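Local coordinates for phage-like element PBSX protein xkdM (Bacillus subtilis, PDB 2GUJ) that probably serves as the tail tube protein of the defective prophage PBSX, a subunit of the tube inside its phage-like tail, at residues N7-E13 against K27-V33; T52-N56 against F134-D138; F86-L92 against R103-Y107; L106-F111 against V130-E135. All coordinates share one frame. Residues are numbered along the deposited sequence.

Contact 1 of 4, residues N7-E13 against K27-V33; sequences NTISGKE and KTFEANV
Lay strand 9-11 antiparallel beside the end of strand 21-33, the segment axes 4.5 Å apart at 160°. The register puts I9 opposite A31 as a hydrogen-bonded pair and S10 opposite E30 as a non-hydrogen-bonded one, CA to CA 3.9 Å. A31 N gives a short bond to I9 O, 2.6 Å; I9 N to A31 O is weak at 3.4 Å, as is T8 OG1 to A31 O at 3.3 Å. G11 N reaches F29 O at 3.2 Å and sits over one face of the F29 ring. S10 OG is satisfied by D93. Past the corner at K12 and E13, E13 OE2 pairs with K27 NZ at 2.9 Å, a salt bridge, and with R15. This pairing within a curled sheet is consistent with the barrel-like fold of phage tail tube proteins. I9 (chi1 t, chi2 t) lays CG2 3.5 Å from A31 CB on the buried face. That face meets strands 136-138 (F137) and 103-109 (V104, L106), while strand 57-63 bonds to T28 and E30.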
loop_
_atom_site.group_PDB
_atom_site.type_symbol
_atom_site.label_atom_id
_atom_site.label_comp_id
_atom_site.label_asym_id
_atom_site.label_seq_id
_atom_site.Cartn_x
_atom_site.Cartn_y
_atom_site.Cartn_z
ATOM N N ASN B 7 -2.370 -12.654 3.583
ATOM C CA ASN B 7 -0.987 -13.121 3.729
ATOM C C ASN B 7 -0.199 -11.967 4.345
ATOM O O ASN B 7 1.004 -11.821 4.133
ATOM C CB ASN B 7 -0.406 -13.464 2.353
ATOM C CG ASN B 7 0.873 -14.277 2.442
ATOM O OD1 ASN B 7 1.508 -14.556 1.429
ATOM N ND2 ASN B 7 1.253 -14.665 3.656
ATOM N N THR B 8 -0.907 -11.158 5.123
ATOM C CA THR B 8 -0.350 -9.977 5.765
ATOM C C THR B 8 0.414 -10.303 7.054
ATOM O O THR B 8 0.520 -11.469 7.443
ATOM C CB THR B 8 -1.495 -8.986 6.038
ATOM O OG1 THR B 8 -0.973 -7.748 6.525
ATOM C CG2 THR B 8 -2.471 -9.573 7.049
ATOM N N ILE B 9 0.944 -9.267 7.699
ATOM C CA ILE B 9 1.728 -9.396 8.928
ATOM C C ILE B 9 1.908 -8.005 9.498
ATOM O O ILE B 9 2.335 -7.095 8.782
ATOM C CB ILE B 9 3.143 -9.906 8.654
ATOM C CG1 ILE B 9 3.979 -9.840 9.942
ATOM C CG2 ILE B 9 3.782 -9.047 7.592
ATOM C CD1 ILE B 9 5.429 -10.234 9.766
ATOM N N SER B 10 1.617 -7.829 10.781
ATOM C CA SER B 10 1.770 -6.516 11.378
ATOM C C SER B 10 2.047 -6.615 12.864
ATOM O O SER B 10 1.751 -7.625 13.494
ATOM C CB SER B 10 0.509 -5.708 11.166
ATOM O OG SER B 10 -0.336 -5.892 12.275
ATOM N N GLY B 11 2.606 -5.552 13.425
ATOM C CA GLY B 11 2.902 -5.557 14.839
ATOM C C GLY B 11 2.908 -4.184 15.487
ATOM O O GLY B 11 3.287 -3.187 14.875
ATOM N N LYS B 12 2.481 -4.141 16.743
ATOM C CA LYS B 12 2.440 -2.904 17.513
ATOM C C LYS B 12 3.854 -2.393 17.803
ATOM O O LYS B 12 4.844 -3.018 17.424
ATOM C CB LYS B 12 1.707 -3.149 18.835
ATOM C CG LYS B 12 0.220 -2.766 18.863
ATOM C CD LYS B 12 0.046 -1.339 19.396
ATOM C CE LYS B 12 -1.352 -1.061 19.933
ATOM N NZ LYS B 12 -1.380 0.266 20.596
ATOM N N GLU B 13 3.909 -1.258 18.491
ATOM C CA GLU B 13 5.136 -0.569 18.881
ATOM C C GLU B 13 6.443 -1.302 18.628
ATOM O O GLU B 13 6.662 -2.391 19.150
ATOM C CB GLU B 13 5.050 -0.173 20.353
ATOM C CG GLU B 13 3.785 0.596 20.680
ATOM C CD GLU B 13 4.022 1.790 21.591
ATOM O OE1 GLU B 13 3.031 2.484 21.896
ATOM O OE2 GLU B 13 5.180 2.044 21.997
ATOM N N LYS B 27 5.701 3.257 15.487
ATOM C CA LYS B 27 4.490 2.645 16.008
ATOM C C LYS B 27 3.924 1.606 15.065
ATOM O O LYS B 27 4.665 0.856 14.440
ATOM C CB LYS B 27 3.431 3.705 16.277
ATOM C CG LYS B 27 2.978 3.755 17.722
ATOM C CD LYS B 27 4.128 4.112 18.646
ATOM C CE LYS B 27 3.616 4.447 20.029
ATOM N NZ LYS B 27 4.713 4.771 20.988
ATOM N N THR B 28 2.604 1.554 14.969
ATOM C CA THR B 28 1.960 0.598 14.094
ATOM C C THR B 28 2.665 0.465 12.754
ATOM O O THR B 28 3.068 1.454 12.135
ATOM C CB THR B 28 0.511 0.994 13.836
ATOM O OG1 THR B 28 -0.046 0.130 12.841
ATOM C CG2 THR B 28 0.443 2.442 13.338
ATOM N N PHE B 29 2.809 -0.778 12.322
ATOM C CA PHE B 29 3.435 -1.092 11.049
ATOM C C PHE B 29 2.765 -2.361 10.556
ATOM O O PHE B 29 2.321 -3.180 11.360
ATOM C CB PHE B 29 4.938 -1.308 11.242
ATOM C CG PHE B 29 5.333 -2.734 11.442
ATOM C CD1 PHE B 29 5.486 -3.579 10.354
ATOM C CD2 PHE B 29 5.493 -3.251 12.724
ATOM C CE1 PHE B 29 5.786 -4.925 10.536
ATOM C CE2 PHE B 29 5.795 -4.595 12.917
ATOM C CZ PHE B 29 5.938 -5.440 11.820
ATOM N N GLU B 30 2.676 -2.519 9.242
ATOM C CA GLU B 30 2.053 -3.708 8.669
ATOM C C GLU B 30 2.711 -4.057 7.338
ATOM O O GLU B 30 2.614 -3.300 6.375
ATOM C CB GLU B 30 0.557 -3.469 8.457
ATOM C CG GLU B 30 -0.188 -4.660 7.851
ATOM C CD GLU B 30 -1.611 -4.309 7.428
ATOM O OE1 GLU B 30 -1.774 -3.493 6.488
ATOM O OE2 GLU B 30 -2.571 -4.849 8.030
ATOM N N ALA B 31 3.372 -5.209 7.287
ATOM C CA ALA B 31 4.060 -5.634 6.077
ATOM C C ALA B 31 3.256 -6.634 5.278
ATOM O O ALA B 31 2.103 -6.891 5.588
ATOM C CB ALA B 31 5.419 -6.219 6.430
ATOM N N ASN B 32 3.897 -7.224 4.275
ATOM C CA ASN B 32 3.250 -8.186 3.384
ATOM C C ASN B 32 4.193 -9.181 2.707
ATOM O O ASN B 32 4.665 -8.905 1.600
ATOM C CB ASN B 32 2.520 -7.429 2.275
ATOM C CG ASN B 32 1.134 -6.999 2.673
ATOM O OD1 ASN B 32 0.257 -7.835 2.887
ATOM N ND2 ASN B 32 0.918 -5.689 2.764
ATOM N N VAL B 33 4.471 -10.333 3.312
ATOM C CA VAL B 33 5.354 -11.272 2.617
ATOM C C VAL B 33 4.830 -11.512 1.203
ATOM O O VAL B 33 3.670 -11.862 1.019
ATOM C CB VAL B 33 5.446 -12.624 3.331
ATOM C CG1 VAL B 33 6.494 -12.559 4.426
ATOM C CG2 VAL B 33 4.098 -12.995 3.918
#

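Contact 2 of 4, residues T52-N56 against F134-D138; sequences TTGAN and FEDFD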
loop_
_atom_site.group_PDB
_atom_site.type_symbol
_atom_site.label_atom_id
_atom_site.label_comp_id
_atom_site.label_asym_id
_atom_site.label_seq_id
_atom_site.Cartn_x
_atom_site.Cartn_y
_atom_site.Cartn_z
ATOM N N THR B 52 13.749 -20.848 2.893
ATOM C CA THR B 52 14.627 -19.986 2.123
ATOM C C THR B 52 14.741 -18.661 2.845
ATOM O O THR B 52 13.818 -18.243 3.553
ATOM C CB THR B 52 14.070 -19.708 0.711
ATOM O OG1 THR B 52 15.049 -19.004 -0.058
ATOM C CG2 THR B 52 12.806 -18.851 0.784
ATOM N N THR B 53 15.873 -17.994 2.655
ATOM C CA THR B 53 16.104 -16.701 3.282
ATOM C C THR B 53 15.188 -15.679 2.613
ATOM O O THR B 53 15.402 -14.473 2.715
ATOM C CB THR B 53 17.587 -16.267 3.129
ATOM O OG1 THR B 53 18.447 -17.349 3.516
ATOM C CG2 THR B 53 17.891 -15.067 4.020
ATOM N N GLY B 54 14.167 -16.182 1.928
ATOM C CA GLY B 54 13.220 -15.314 1.260
ATOM C C GLY B 54 12.475 -14.421 2.232
ATOM O O GLY B 54 13.084 -13.670 2.998
ATOM N N ALA B 55 11.149 -14.512 2.213
ATOM C CA ALA B 55 10.312 -13.698 3.082
ATOM C C ALA B 55 10.525 -12.230 2.745
ATOM O O ALA B 55 10.401 -11.345 3.589
ATOM C CB ALA B 55 10.647 -13.961 4.535
ATOM N N ASN B 56 10.876 -11.983 1.492
ATOM C CA ASN B 56 11.094 -10.630 0.996
ATOM C C ASN B 56 9.699 -10.070 0.850
ATOM O O ASN B 56 8.756 -10.841 0.678
ATOM C CB ASN B 56 11.669 -10.713 -0.388
ATOM C CG ASN B 56 10.742 -11.452 -1.321
ATOM O OD1 ASN B 56 9.636 -10.989 -1.632
ATOM N ND2 ASN B 56 11.172 -12.627 -1.756
ATOM N N PHE B 134 11.189 -4.592 3.214
ATOM C CA PHE B 134 12.081 -5.498 3.917
ATOM C C PHE B 134 12.485 -6.612 2.972
ATOM O O PHE B 134 11.825 -6.824 1.969
ATOM C CB PHE B 134 11.378 -6.084 5.136
ATOM C CG PHE B 134 10.152 -6.874 4.804
ATOM C CD1 PHE B 134 8.975 -6.240 4.411
ATOM C CD2 PHE B 134 10.174 -8.255 4.895
ATOM C CE1 PHE B 134 7.843 -6.973 4.117
ATOM C CE2 PHE B 134 9.058 -9.000 4.606
ATOM C CZ PHE B 134 7.881 -8.358 4.214
ATOM N N GLU B 135 13.568 -7.313 3.282
ATOM C CA GLU B 135 14.033 -8.401 2.429
ATOM C C GLU B 135 13.886 -9.734 3.134
ATOM O O GLU B 135 14.226 -10.775 2.582
ATOM C CB GLU B 135 15.499 -8.193 2.040
ATOM C CG GLU B 135 15.719 -7.827 0.594
ATOM C CD GLU B 135 14.873 -6.641 0.165
ATOM O OE1 GLU B 135 13.690 -6.865 -0.194
ATOM O OE2 GLU B 135 15.388 -5.492 0.189
ATOM N N ASP B 136 13.396 -9.695 4.365
ATOM C CA ASP B 136 13.190 -10.911 5.134
ATOM C C ASP B 136 12.542 -10.539 6.461
ATOM O O ASP B 136 12.790 -9.459 6.996
ATOM C CB ASP B 136 14.516 -11.621 5.378
ATOM C CG ASP B 136 14.327 -12.957 6.026
ATOM O OD1 ASP B 136 13.459 -13.044 6.909
ATOM O OD2 ASP B 136 15.034 -13.920 5.674
ATOM N N PHE B 137 11.708 -11.433 6.977
ATOM C CA PHE B 137 11.000 -11.204 8.223
ATOM C C PHE B 137 11.289 -12.343 9.183
ATOM O O PHE B 137 11.806 -13.372 8.768
ATOM C CB PHE B 137 9.512 -11.102 7.931
ATOM C CG PHE B 137 8.739 -12.340 8.239
ATOM C CD1 PHE B 137 8.147 -12.496 9.483
ATOM C CD2 PHE B 137 8.573 -13.334 7.286
ATOM C CE1 PHE B 137 7.387 -13.617 9.779
ATOM C CE2 PHE B 137 7.816 -14.460 7.572
ATOM C CZ PHE B 137 7.221 -14.599 8.826
ATOM N N ASP B 138 10.932 -12.184 10.455
ATOM C CA ASP B 138 11.251 -13.219 11.434
ATOM C C ASP B 138 10.479 -13.074 12.758
ATOM O O ASP B 138 10.079 -11.977 13.140
ATOM C CB ASP B 138 12.759 -13.143 11.714
ATOM C CG ASP B 138 13.292 -14.352 12.430
ATOM O OD1 ASP B 138 12.641 -14.809 13.394
ATOM O OD2 ASP B 138 14.377 -14.827 12.030
#
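A55, with N56 and D136 close behind, carries most of this contact, in which the loop entering strand 57-63 lies against the start of strand 136-138. A55 takes a left-handed backbone conformation (phi 62°, psi 28°), and its CA-CB bond points toward the other segment. Its CB meets the edge of the F137 ring, 3.5 Å from CD2, and its carbonyl faces the backbone of D136, with A55 O 3.2 Å from D136 CA in a CA-H...O contact. N56 turns its CA-CB bond away and meets the other segment mainly through backbone: N56 CA stands 3.5 Å from E135 O, again a CA-H...O contact, while the backbone of N56 bonds to E34. D136 brings its carboxylate up to the loop without finding a donor there: OD2 is 3.0 Å from T53 O, both of them acceptors. The charge is instead met by R46 of helix 44-47, which forms a salt bridge with OD2. The two segments are thus held by apolar contact and CA-H...O approaches rather than by a backbone ladder. The F137 ring that A55 touches packs in turn on L106 and V33, so the loop lies against a ring facing the interior of the curled antiparallel sheet, consistent with the barrel-like fold of phage tail tube proteins.

Contact 3 of 4, residues F86-L92 against R103-Y107; sequences FTLQAVL and RVTLY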
loop_
_atom_site.group_PDB
_atom_site.type_symbol
_atom_site.label_atom_id
_atom_site.label_comp_id
_atom_site.label_asym_id
_atom_site.label_seq_id
_atom_site.Cartn_x
_atom_site.Cartn_y
_atom_site.Cartn_z
ATOM N N PHE B 86 17.769 -0.559 7.444
ATOM C CA PHE B 86 17.542 -0.590 8.877
ATOM C C PHE B 86 16.900 -1.938 9.222
ATOM O O PHE B 86 16.369 -2.630 8.344
ATOM C CB PHE B 86 16.602 0.538 9.315
ATOM C CG PHE B 86 16.606 1.734 8.409
ATOM C CD1 PHE B 86 16.319 1.599 7.055
ATOM C CD2 PHE B 86 16.837 3.005 8.917
ATOM C CE1 PHE B 86 16.251 2.714 6.214
ATOM C CE2 PHE B 86 16.771 4.132 8.088
ATOM C CZ PHE B 86 16.478 3.983 6.731
ATOM N N THR B 87 16.973 -2.317 10.491
ATOM C CA THR B 87 16.382 -3.564 10.954
ATOM C C THR B 87 15.261 -3.193 11.910
ATOM O O THR B 87 15.514 -2.700 13.011
ATOM C CB THR B 87 17.408 -4.411 11.693
ATOM O OG1 THR B 87 18.279 -5.015 10.732
ATOM C CG2 THR B 87 16.721 -5.481 12.553
ATOM N N LEU B 88 14.023 -3.436 11.492
ATOM C CA LEU B 88 12.870 -3.085 12.304
ATOM C C LEU B 88 12.457 -4.215 13.238
ATOM O O LEU B 88 11.932 -5.242 12.798
ATOM C CB LEU B 88 11.704 -2.671 11.389
ATOM C CG LEU B 88 10.492 -2.155 12.172
ATOM C CD1 LEU B 88 9.475 -1.470 11.259
ATOM C CD2 LEU B 88 9.856 -3.325 12.907
ATOM N N GLN B 89 12.653 -4.012 14.535
ATOM C CA GLN B 89 12.313 -5.057 15.493
ATOM C C GLN B 89 11.173 -4.674 16.438
ATOM O O GLN B 89 11.395 -4.033 17.462
ATOM C CB GLN B 89 13.554 -5.444 16.291
ATOM C CG GLN B 89 13.410 -6.768 16.992
ATOM C CD GLN B 89 14.708 -7.241 17.598
ATOM O OE1 GLN B 89 14.758 -8.288 18.252
ATOM N NE2 GLN B 89 15.775 -6.474 17.383
ATOM N N ALA B 90 9.957 -5.092 16.091
ATOM C CA ALA B 90 8.774 -4.765 16.879
ATOM C C ALA B 90 8.145 -5.949 17.586
ATOM O O ALA B 90 8.699 -7.052 17.621
ATOM C CB ALA B 90 7.721 -4.095 15.985
ATOM N N VAL B 91 6.963 -5.687 18.139
ATOM C CA VAL B 91 6.187 -6.690 18.856
ATOM C C VAL B 91 4.995 -7.144 18.016
ATOM O O VAL B 91 4.131 -6.344 17.670
ATOM C CB VAL B 91 5.637 -6.138 20.187
ATOM C CG1 VAL B 91 4.589 -7.092 20.732
ATOM C CG2 VAL B 91 6.764 -5.951 21.196
ATOM N N LEU B 92 4.932 -8.435 17.716
ATOM C CA LEU B 92 3.845 -8.962 16.904
ATOM C C LEU B 92 2.461 -8.690 17.478
ATOM O O LEU B 92 2.266 -8.734 18.692
ATOM C CB LEU B 92 4.028 -10.462 16.706
ATOM C CG LEU B 92 3.162 -11.043 15.595
ATOM C CD1 LEU B 92 3.266 -10.207 14.329
ATOM C CD2 LEU B 92 3.609 -12.458 15.339
ATOM N N ARG B 103 8.341 -11.420 19.329
ATOM C CA ARG B 103 8.972 -10.295 18.651
ATOM C C ARG B 103 9.108 -10.605 17.173
ATOM O O ARG B 103 9.370 -11.739 16.779
ATOM C CB ARG B 103 10.362 -10.022 19.229
ATOM C CG ARG B 103 11.071 -8.849 18.560
ATOM C CD ARG B 103 11.553 -7.837 19.588
ATOM N NE ARG B 103 12.923 -8.077 20.029
ATOM C CZ ARG B 103 13.513 -7.393 21.000
ATOM N NH1 ARG B 103 12.848 -6.437 21.636
ATOM N NH2 ARG B 103 14.776 -7.642 21.312
ATOM N N VAL B 104 8.945 -9.578 16.359
ATOM C CA VAL B 104 9.053 -9.718 14.922
ATOM C C VAL B 104 10.155 -8.806 14.450
ATOM O O VAL B 104 10.169 -7.627 14.796
ATOM C CB VAL B 104 7.787 -9.243 14.238
ATOM C CG1 VAL B 104 7.767 -9.700 12.803
ATOM C CG2 VAL B 104 6.595 -9.742 14.997
ATOM N N THR B 105 11.097 -9.328 13.687
ATOM C CA THR B 105 12.118 -8.447 13.170
ATOM C C THR B 105 11.909 -8.445 11.665
ATOM O O THR B 105 11.373 -9.404 11.110
ATOM C CB THR B 105 13.520 -8.942 13.492
ATOM O OG1 THR B 105 13.920 -9.896 12.506
ATOM C CG2 THR B 105 13.558 -9.580 14.883
ATOM N N LEU B 106 12.285 -7.356 11.007
ATOM C CA LEU B 106 12.150 -7.262 9.558
ATOM C C LEU B 106 13.510 -6.935 9.023
ATOM O O LEU B 106 13.922 -5.772 9.001
ATOM C CB LEU B 106 11.173 -6.162 9.153
ATOM C CG LEU B 106 9.699 -6.560 9.226
ATOM C CD1 LEU B 106 9.483 -7.852 8.449
ATOM C CD2 LEU B 106 9.296 -6.756 10.659
ATOM N N TYR B 107 14.218 -7.964 8.590
ATOM C CA TYR B 107 15.548 -7.748 8.065
ATOM C C TYR B 107 15.508 -6.922 6.814
ATOM O O TYR B 107 14.663 -7.115 5.945
ATOM C CB TYR B 107 16.238 -9.075 7.806
ATOM C CG TYR B 107 16.250 -9.933 9.036
ATOM C CD1 TYR B 107 16.342 -9.359 10.309
ATOM C CD2 TYR B 107 16.144 -11.314 8.940
ATOM C CE1 TYR B 107 16.319 -10.140 11.451
ATOM C CE2 TYR B 107 16.118 -12.108 10.075
ATOM C CZ TYR B 107 16.201 -11.513 11.331
ATOM O OH TYR B 107 16.109 -12.296 12.459
#
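Two pairs of backbone hydrogen bonds hold this hairpin together. Around A90 and V104 they run A90 N to V104 O at 2.9 Å and V104 N to A90 O at 2.8 Å; around L88 and L106 the bond from L106 N to L88 O is 2.8 Å, and its partner from L88 N to L106 O is weak at 3.4 Å. Between them Q89 faces T105 as a non-hydrogen-bonded pair, CA to CA 4.1 Å, where T105 CA approaches L88 O at 3.2 Å and Q89 CA approaches V104 O at 3.4 Å. On the Q89 side of the sheet, R103 NE gives a short but badly angled, weak bond to Q89 OE1 at 2.6 Å, and Q89 NE2 lies over one face of the guanidinium. Q89 CG rests on T105 CG2 at 3.5 Å. The other face is apolar: L88 CD2 meets L106 CD2 at 4.1 Å, and I26 and F29 of strand 21-33 cover it. At the far end Y107 turns the corner, its OH bonded to D138. The chemistry is that of a two-faced antiparallel hairpin, with Q89, T105, R103 and V91 on one side and L88, A90, V104 and L106 turned into the core.

Contact 4 of 4, residues L106-F111 against V130-E135; sequences LYDVNF and VPFTFE
L106 begins the first segment with its CA-CB bond toward the other; at chi1 m, chi2 m it sets CD1 over the face of the F134 ring, 4.0 Å from the centroid, a CH-pi contact. A type II beta turn runs from L106 to V109, so that Y107 (phi -64°, psi 135°) is followed by D108 in a left-handed conformation (55°, 40°). Y107 O accepts a hydrogen bond from E135 N at 2.9 Å, while its OH is held by D138. From D108, the carbonyl O faces F134 CA at 3.4 Å in a CA-H...O contact, and CB lies 3.8 Å from E135 CB. The segments run antiparallel at a corner of the curled sheet, where strand 103-109 breaks, an arrangement consistent with the barrel-like fold of phage tail tube proteins. V109 comes closest in backbone, CA to CA 3.5 Å from F134, and places CB 4.0 Å from F132 CD1. Next, N110 O accepts from T133 N at 3.1 Å and approaches F132 CA at 3.4 Å. F111 ends the segment with CD2 3.2 Å from F132 CB; its ring and that of F132 are oblique, centroids 5.6 Å apart and planes at 71°.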
loop_
_atom_site.group_PDB
_atom_site.type_symbol
_atom_site.label_atom_id
_atom_site.label_comp_id
_atom_site.label_asym_id
_atom_site.label_seq_id
_atom_site.Cartn_x
_atom_site.Cartn_y
_atom_site.Cartn_z
ATOM N N LEU B 106 12.285 -7.356 11.007
ATOM C CA LEU B 106 12.150 -7.262 9.558
ATOM C C LEU B 106 13.510 -6.935 9.023
ATOM O O LEU B 106 13.922 -5.772 9.001
ATOM C CB LEU B 106 11.173 -6.162 9.153
ATOM C CG LEU B 106 9.699 -6.560 9.226
ATOM C CD1 LEU B 106 9.483 -7.852 8.449
ATOM C CD2 LEU B 106 9.296 -6.756 10.659
ATOM N N TYR B 107 14.218 -7.964 8.590
ATOM C CA TYR B 107 15.548 -7.748 8.065
ATOM C C TYR B 107 15.508 -6.922 6.814
ATOM O O TYR B 107 14.663 -7.115 5.945
ATOM C CB TYR B 107 16.238 -9.075 7.806
ATOM C CG TYR B 107 16.250 -9.933 9.036
ATOM C CD1 TYR B 107 16.342 -9.359 10.309
ATOM C CD2 TYR B 107 16.144 -11.314 8.940
ATOM C CE1 TYR B 107 16.319 -10.140 11.451
ATOM C CE2 TYR B 107 16.118 -12.108 10.075
ATOM C CZ TYR B 107 16.201 -11.513 11.331
ATOM O OH TYR B 107 16.109 -12.296 12.459
ATOM N N ASP B 108 16.417 -5.964 6.776
ATOM C CA ASP B 108 16.571 -5.056 5.668
ATOM C C ASP B 108 15.365 -4.268 5.215
ATOM O O ASP B 108 15.153 -4.095 4.013
ATOM C CB ASP B 108 17.195 -5.791 4.490
ATOM C CG ASP B 108 18.696 -5.660 4.482
ATOM O OD1 ASP B 108 19.319 -5.743 5.566
ATOM O OD2 ASP B 108 19.251 -5.460 3.388
ATOM N N VAL B 109 14.568 -3.796 6.172
ATOM C CA VAL B 109 13.433 -2.954 5.828
ATOM C C VAL B 109 14.166 -1.772 5.206
ATOM O O VAL B 109 15.294 -1.482 5.602
ATOM C CB VAL B 109 12.665 -2.462 7.079
ATOM C CG1 VAL B 109 13.326 -3.003 8.338
ATOM C CG2 VAL B 109 12.624 -0.931 7.104
ATOM N N ASN B 110 13.547 -1.083 4.255
ATOM C CA ASN B 110 14.228 0.037 3.616
ATOM C C ASN B 110 13.325 1.068 2.959
ATOM O O ASN B 110 12.650 0.766 1.982
ATOM C CB ASN B 110 15.198 -0.528 2.586
ATOM C CG ASN B 110 15.699 0.519 1.608
ATOM O OD1 ASN B 110 15.721 1.713 1.916
ATOM N ND2 ASN B 110 16.129 0.074 0.428
ATOM N N PHE B 111 13.320 2.286 3.495
ATOM C CA PHE B 111 12.507 3.367 2.929
ATOM C C PHE B 111 13.338 4.261 2.029
ATOM O O PHE B 111 14.526 4.033 1.824
ATOM C CB PHE B 111 11.936 4.291 4.000
ATOM C CG PHE B 111 11.771 3.654 5.327
ATOM C CD1 PHE B 111 12.874 3.413 6.144
ATOM C CD2 PHE B 111 10.503 3.295 5.771
ATOM C CE1 PHE B 111 12.714 2.817 7.396
ATOM C CE2 PHE B 111 10.318 2.702 7.010
ATOM C CZ PHE B 111 11.422 2.458 7.834
ATOM N N VAL B 130 4.596 5.603 5.958
ATOM C CA VAL B 130 5.684 5.511 5.022
ATOM C C VAL B 130 5.871 4.120 4.490
ATOM O O VAL B 130 5.763 3.143 5.228
ATOM C CB VAL B 130 6.974 5.970 5.639
ATOM C CG1 VAL B 130 7.986 6.231 4.543
ATOM C CG2 VAL B 130 6.711 7.210 6.469
ATOM N N PRO B 131 6.124 4.016 3.178
ATOM C CA PRO B 131 6.334 2.723 2.511
ATOM C C PRO B 131 7.745 2.252 2.782
ATOM O O PRO B 131 8.605 3.057 3.125
ATOM C CB PRO B 131 6.115 3.051 1.033
ATOM C CG PRO B 131 5.199 4.277 1.078
ATOM C CD PRO B 131 5.840 5.073 2.189
ATOM N N PHE B 132 7.995 0.959 2.644
ATOM C CA PHE B 132 9.338 0.450 2.871
ATOM C C PHE B 132 9.385 -0.958 2.351
ATOM O O PHE B 132 8.340 -1.543 2.099
ATOM C CB PHE B 132 9.685 0.504 4.362
ATOM C CG PHE B 132 8.972 -0.519 5.194
ATOM C CD1 PHE B 132 9.301 -1.869 5.093
ATOM C CD2 PHE B 132 7.976 -0.138 6.090
ATOM C CE1 PHE B 132 8.650 -2.826 5.862
ATOM C CE2 PHE B 132 7.315 -1.095 6.869
ATOM C CZ PHE B 132 7.656 -2.443 6.755
ATOM N N THR B 133 10.567 -1.521 2.172
ATOM C CA THR B 133 10.595 -2.875 1.654
ATOM C C THR B 133 11.644 -3.744 2.302
ATOM O O THR B 133 12.834 -3.665 1.978
ATOM C CB THR B 133 10.821 -2.917 0.131
ATOM O OG1 THR B 133 12.180 -2.563 -0.160
ATOM C CG2 THR B 133 9.883 -1.952 -0.572
ATOM N N PHE B 134 11.189 -4.592 3.214
ATOM C CA PHE B 134 12.081 -5.498 3.917
ATOM C C PHE B 134 12.485 -6.612 2.972
ATOM O O PHE B 134 11.825 -6.824 1.969
ATOM C CB PHE B 134 11.378 -6.084 5.136
ATOM C CG PHE B 134 10.152 -6.874 4.804
ATOM C CD1 PHE B 134 8.975 -6.240 4.411
ATOM C CD2 PHE B 134 10.174 -8.255 4.895
ATOM C CE1 PHE B 134 7.843 -6.973 4.117
ATOM C CE2 PHE B 134 9.058 -9.000 4.606
ATOM C CZ PHE B 134 7.881 -8.358 4.214
ATOM N N GLU B 135 13.568 -7.313 3.282
ATOM C CA GLU B 135 14.033 -8.401 2.429
ATOM C C GLU B 135 13.886 -9.734 3.134
ATOM O O GLU B 135 14.226 -10.775 2.582
ATOM C CB GLU B 135 15.499 -8.193 2.040
ATOM C CG GLU B 135 15.719 -7.827 0.594
ATOM C CD GLU B 135 14.873 -6.641 0.165
ATOM O OE1 GLU B 135 13.690 -6.865 -0.194
ATOM O OE2 GLU B 135 15.388 -5.492 0.189
#

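Overall arrangement
All four contacts reach one curled antiparallel sheet and share its apolar interior. Contacts 3 and 4 overlap at L106 and Y107, contacts 2 and 4 at F134 and E135, so strand 103-109 and the 130-138 region run through most of the set. Contact 1 closes first along the chain, and contact 3 is nested inside the loop closed by contact 2. Centres of contacts 1 and 3 lie about 9 Å apart, those of contacts 1 and 2 about 14 Å. Phenylalanines bridge them: F134 CE1 is 3.4 Å from A31 CB, F137 CD1 3.5 Å from I9 CD1, and F29 CZ 3.8 Å from L106 CD2.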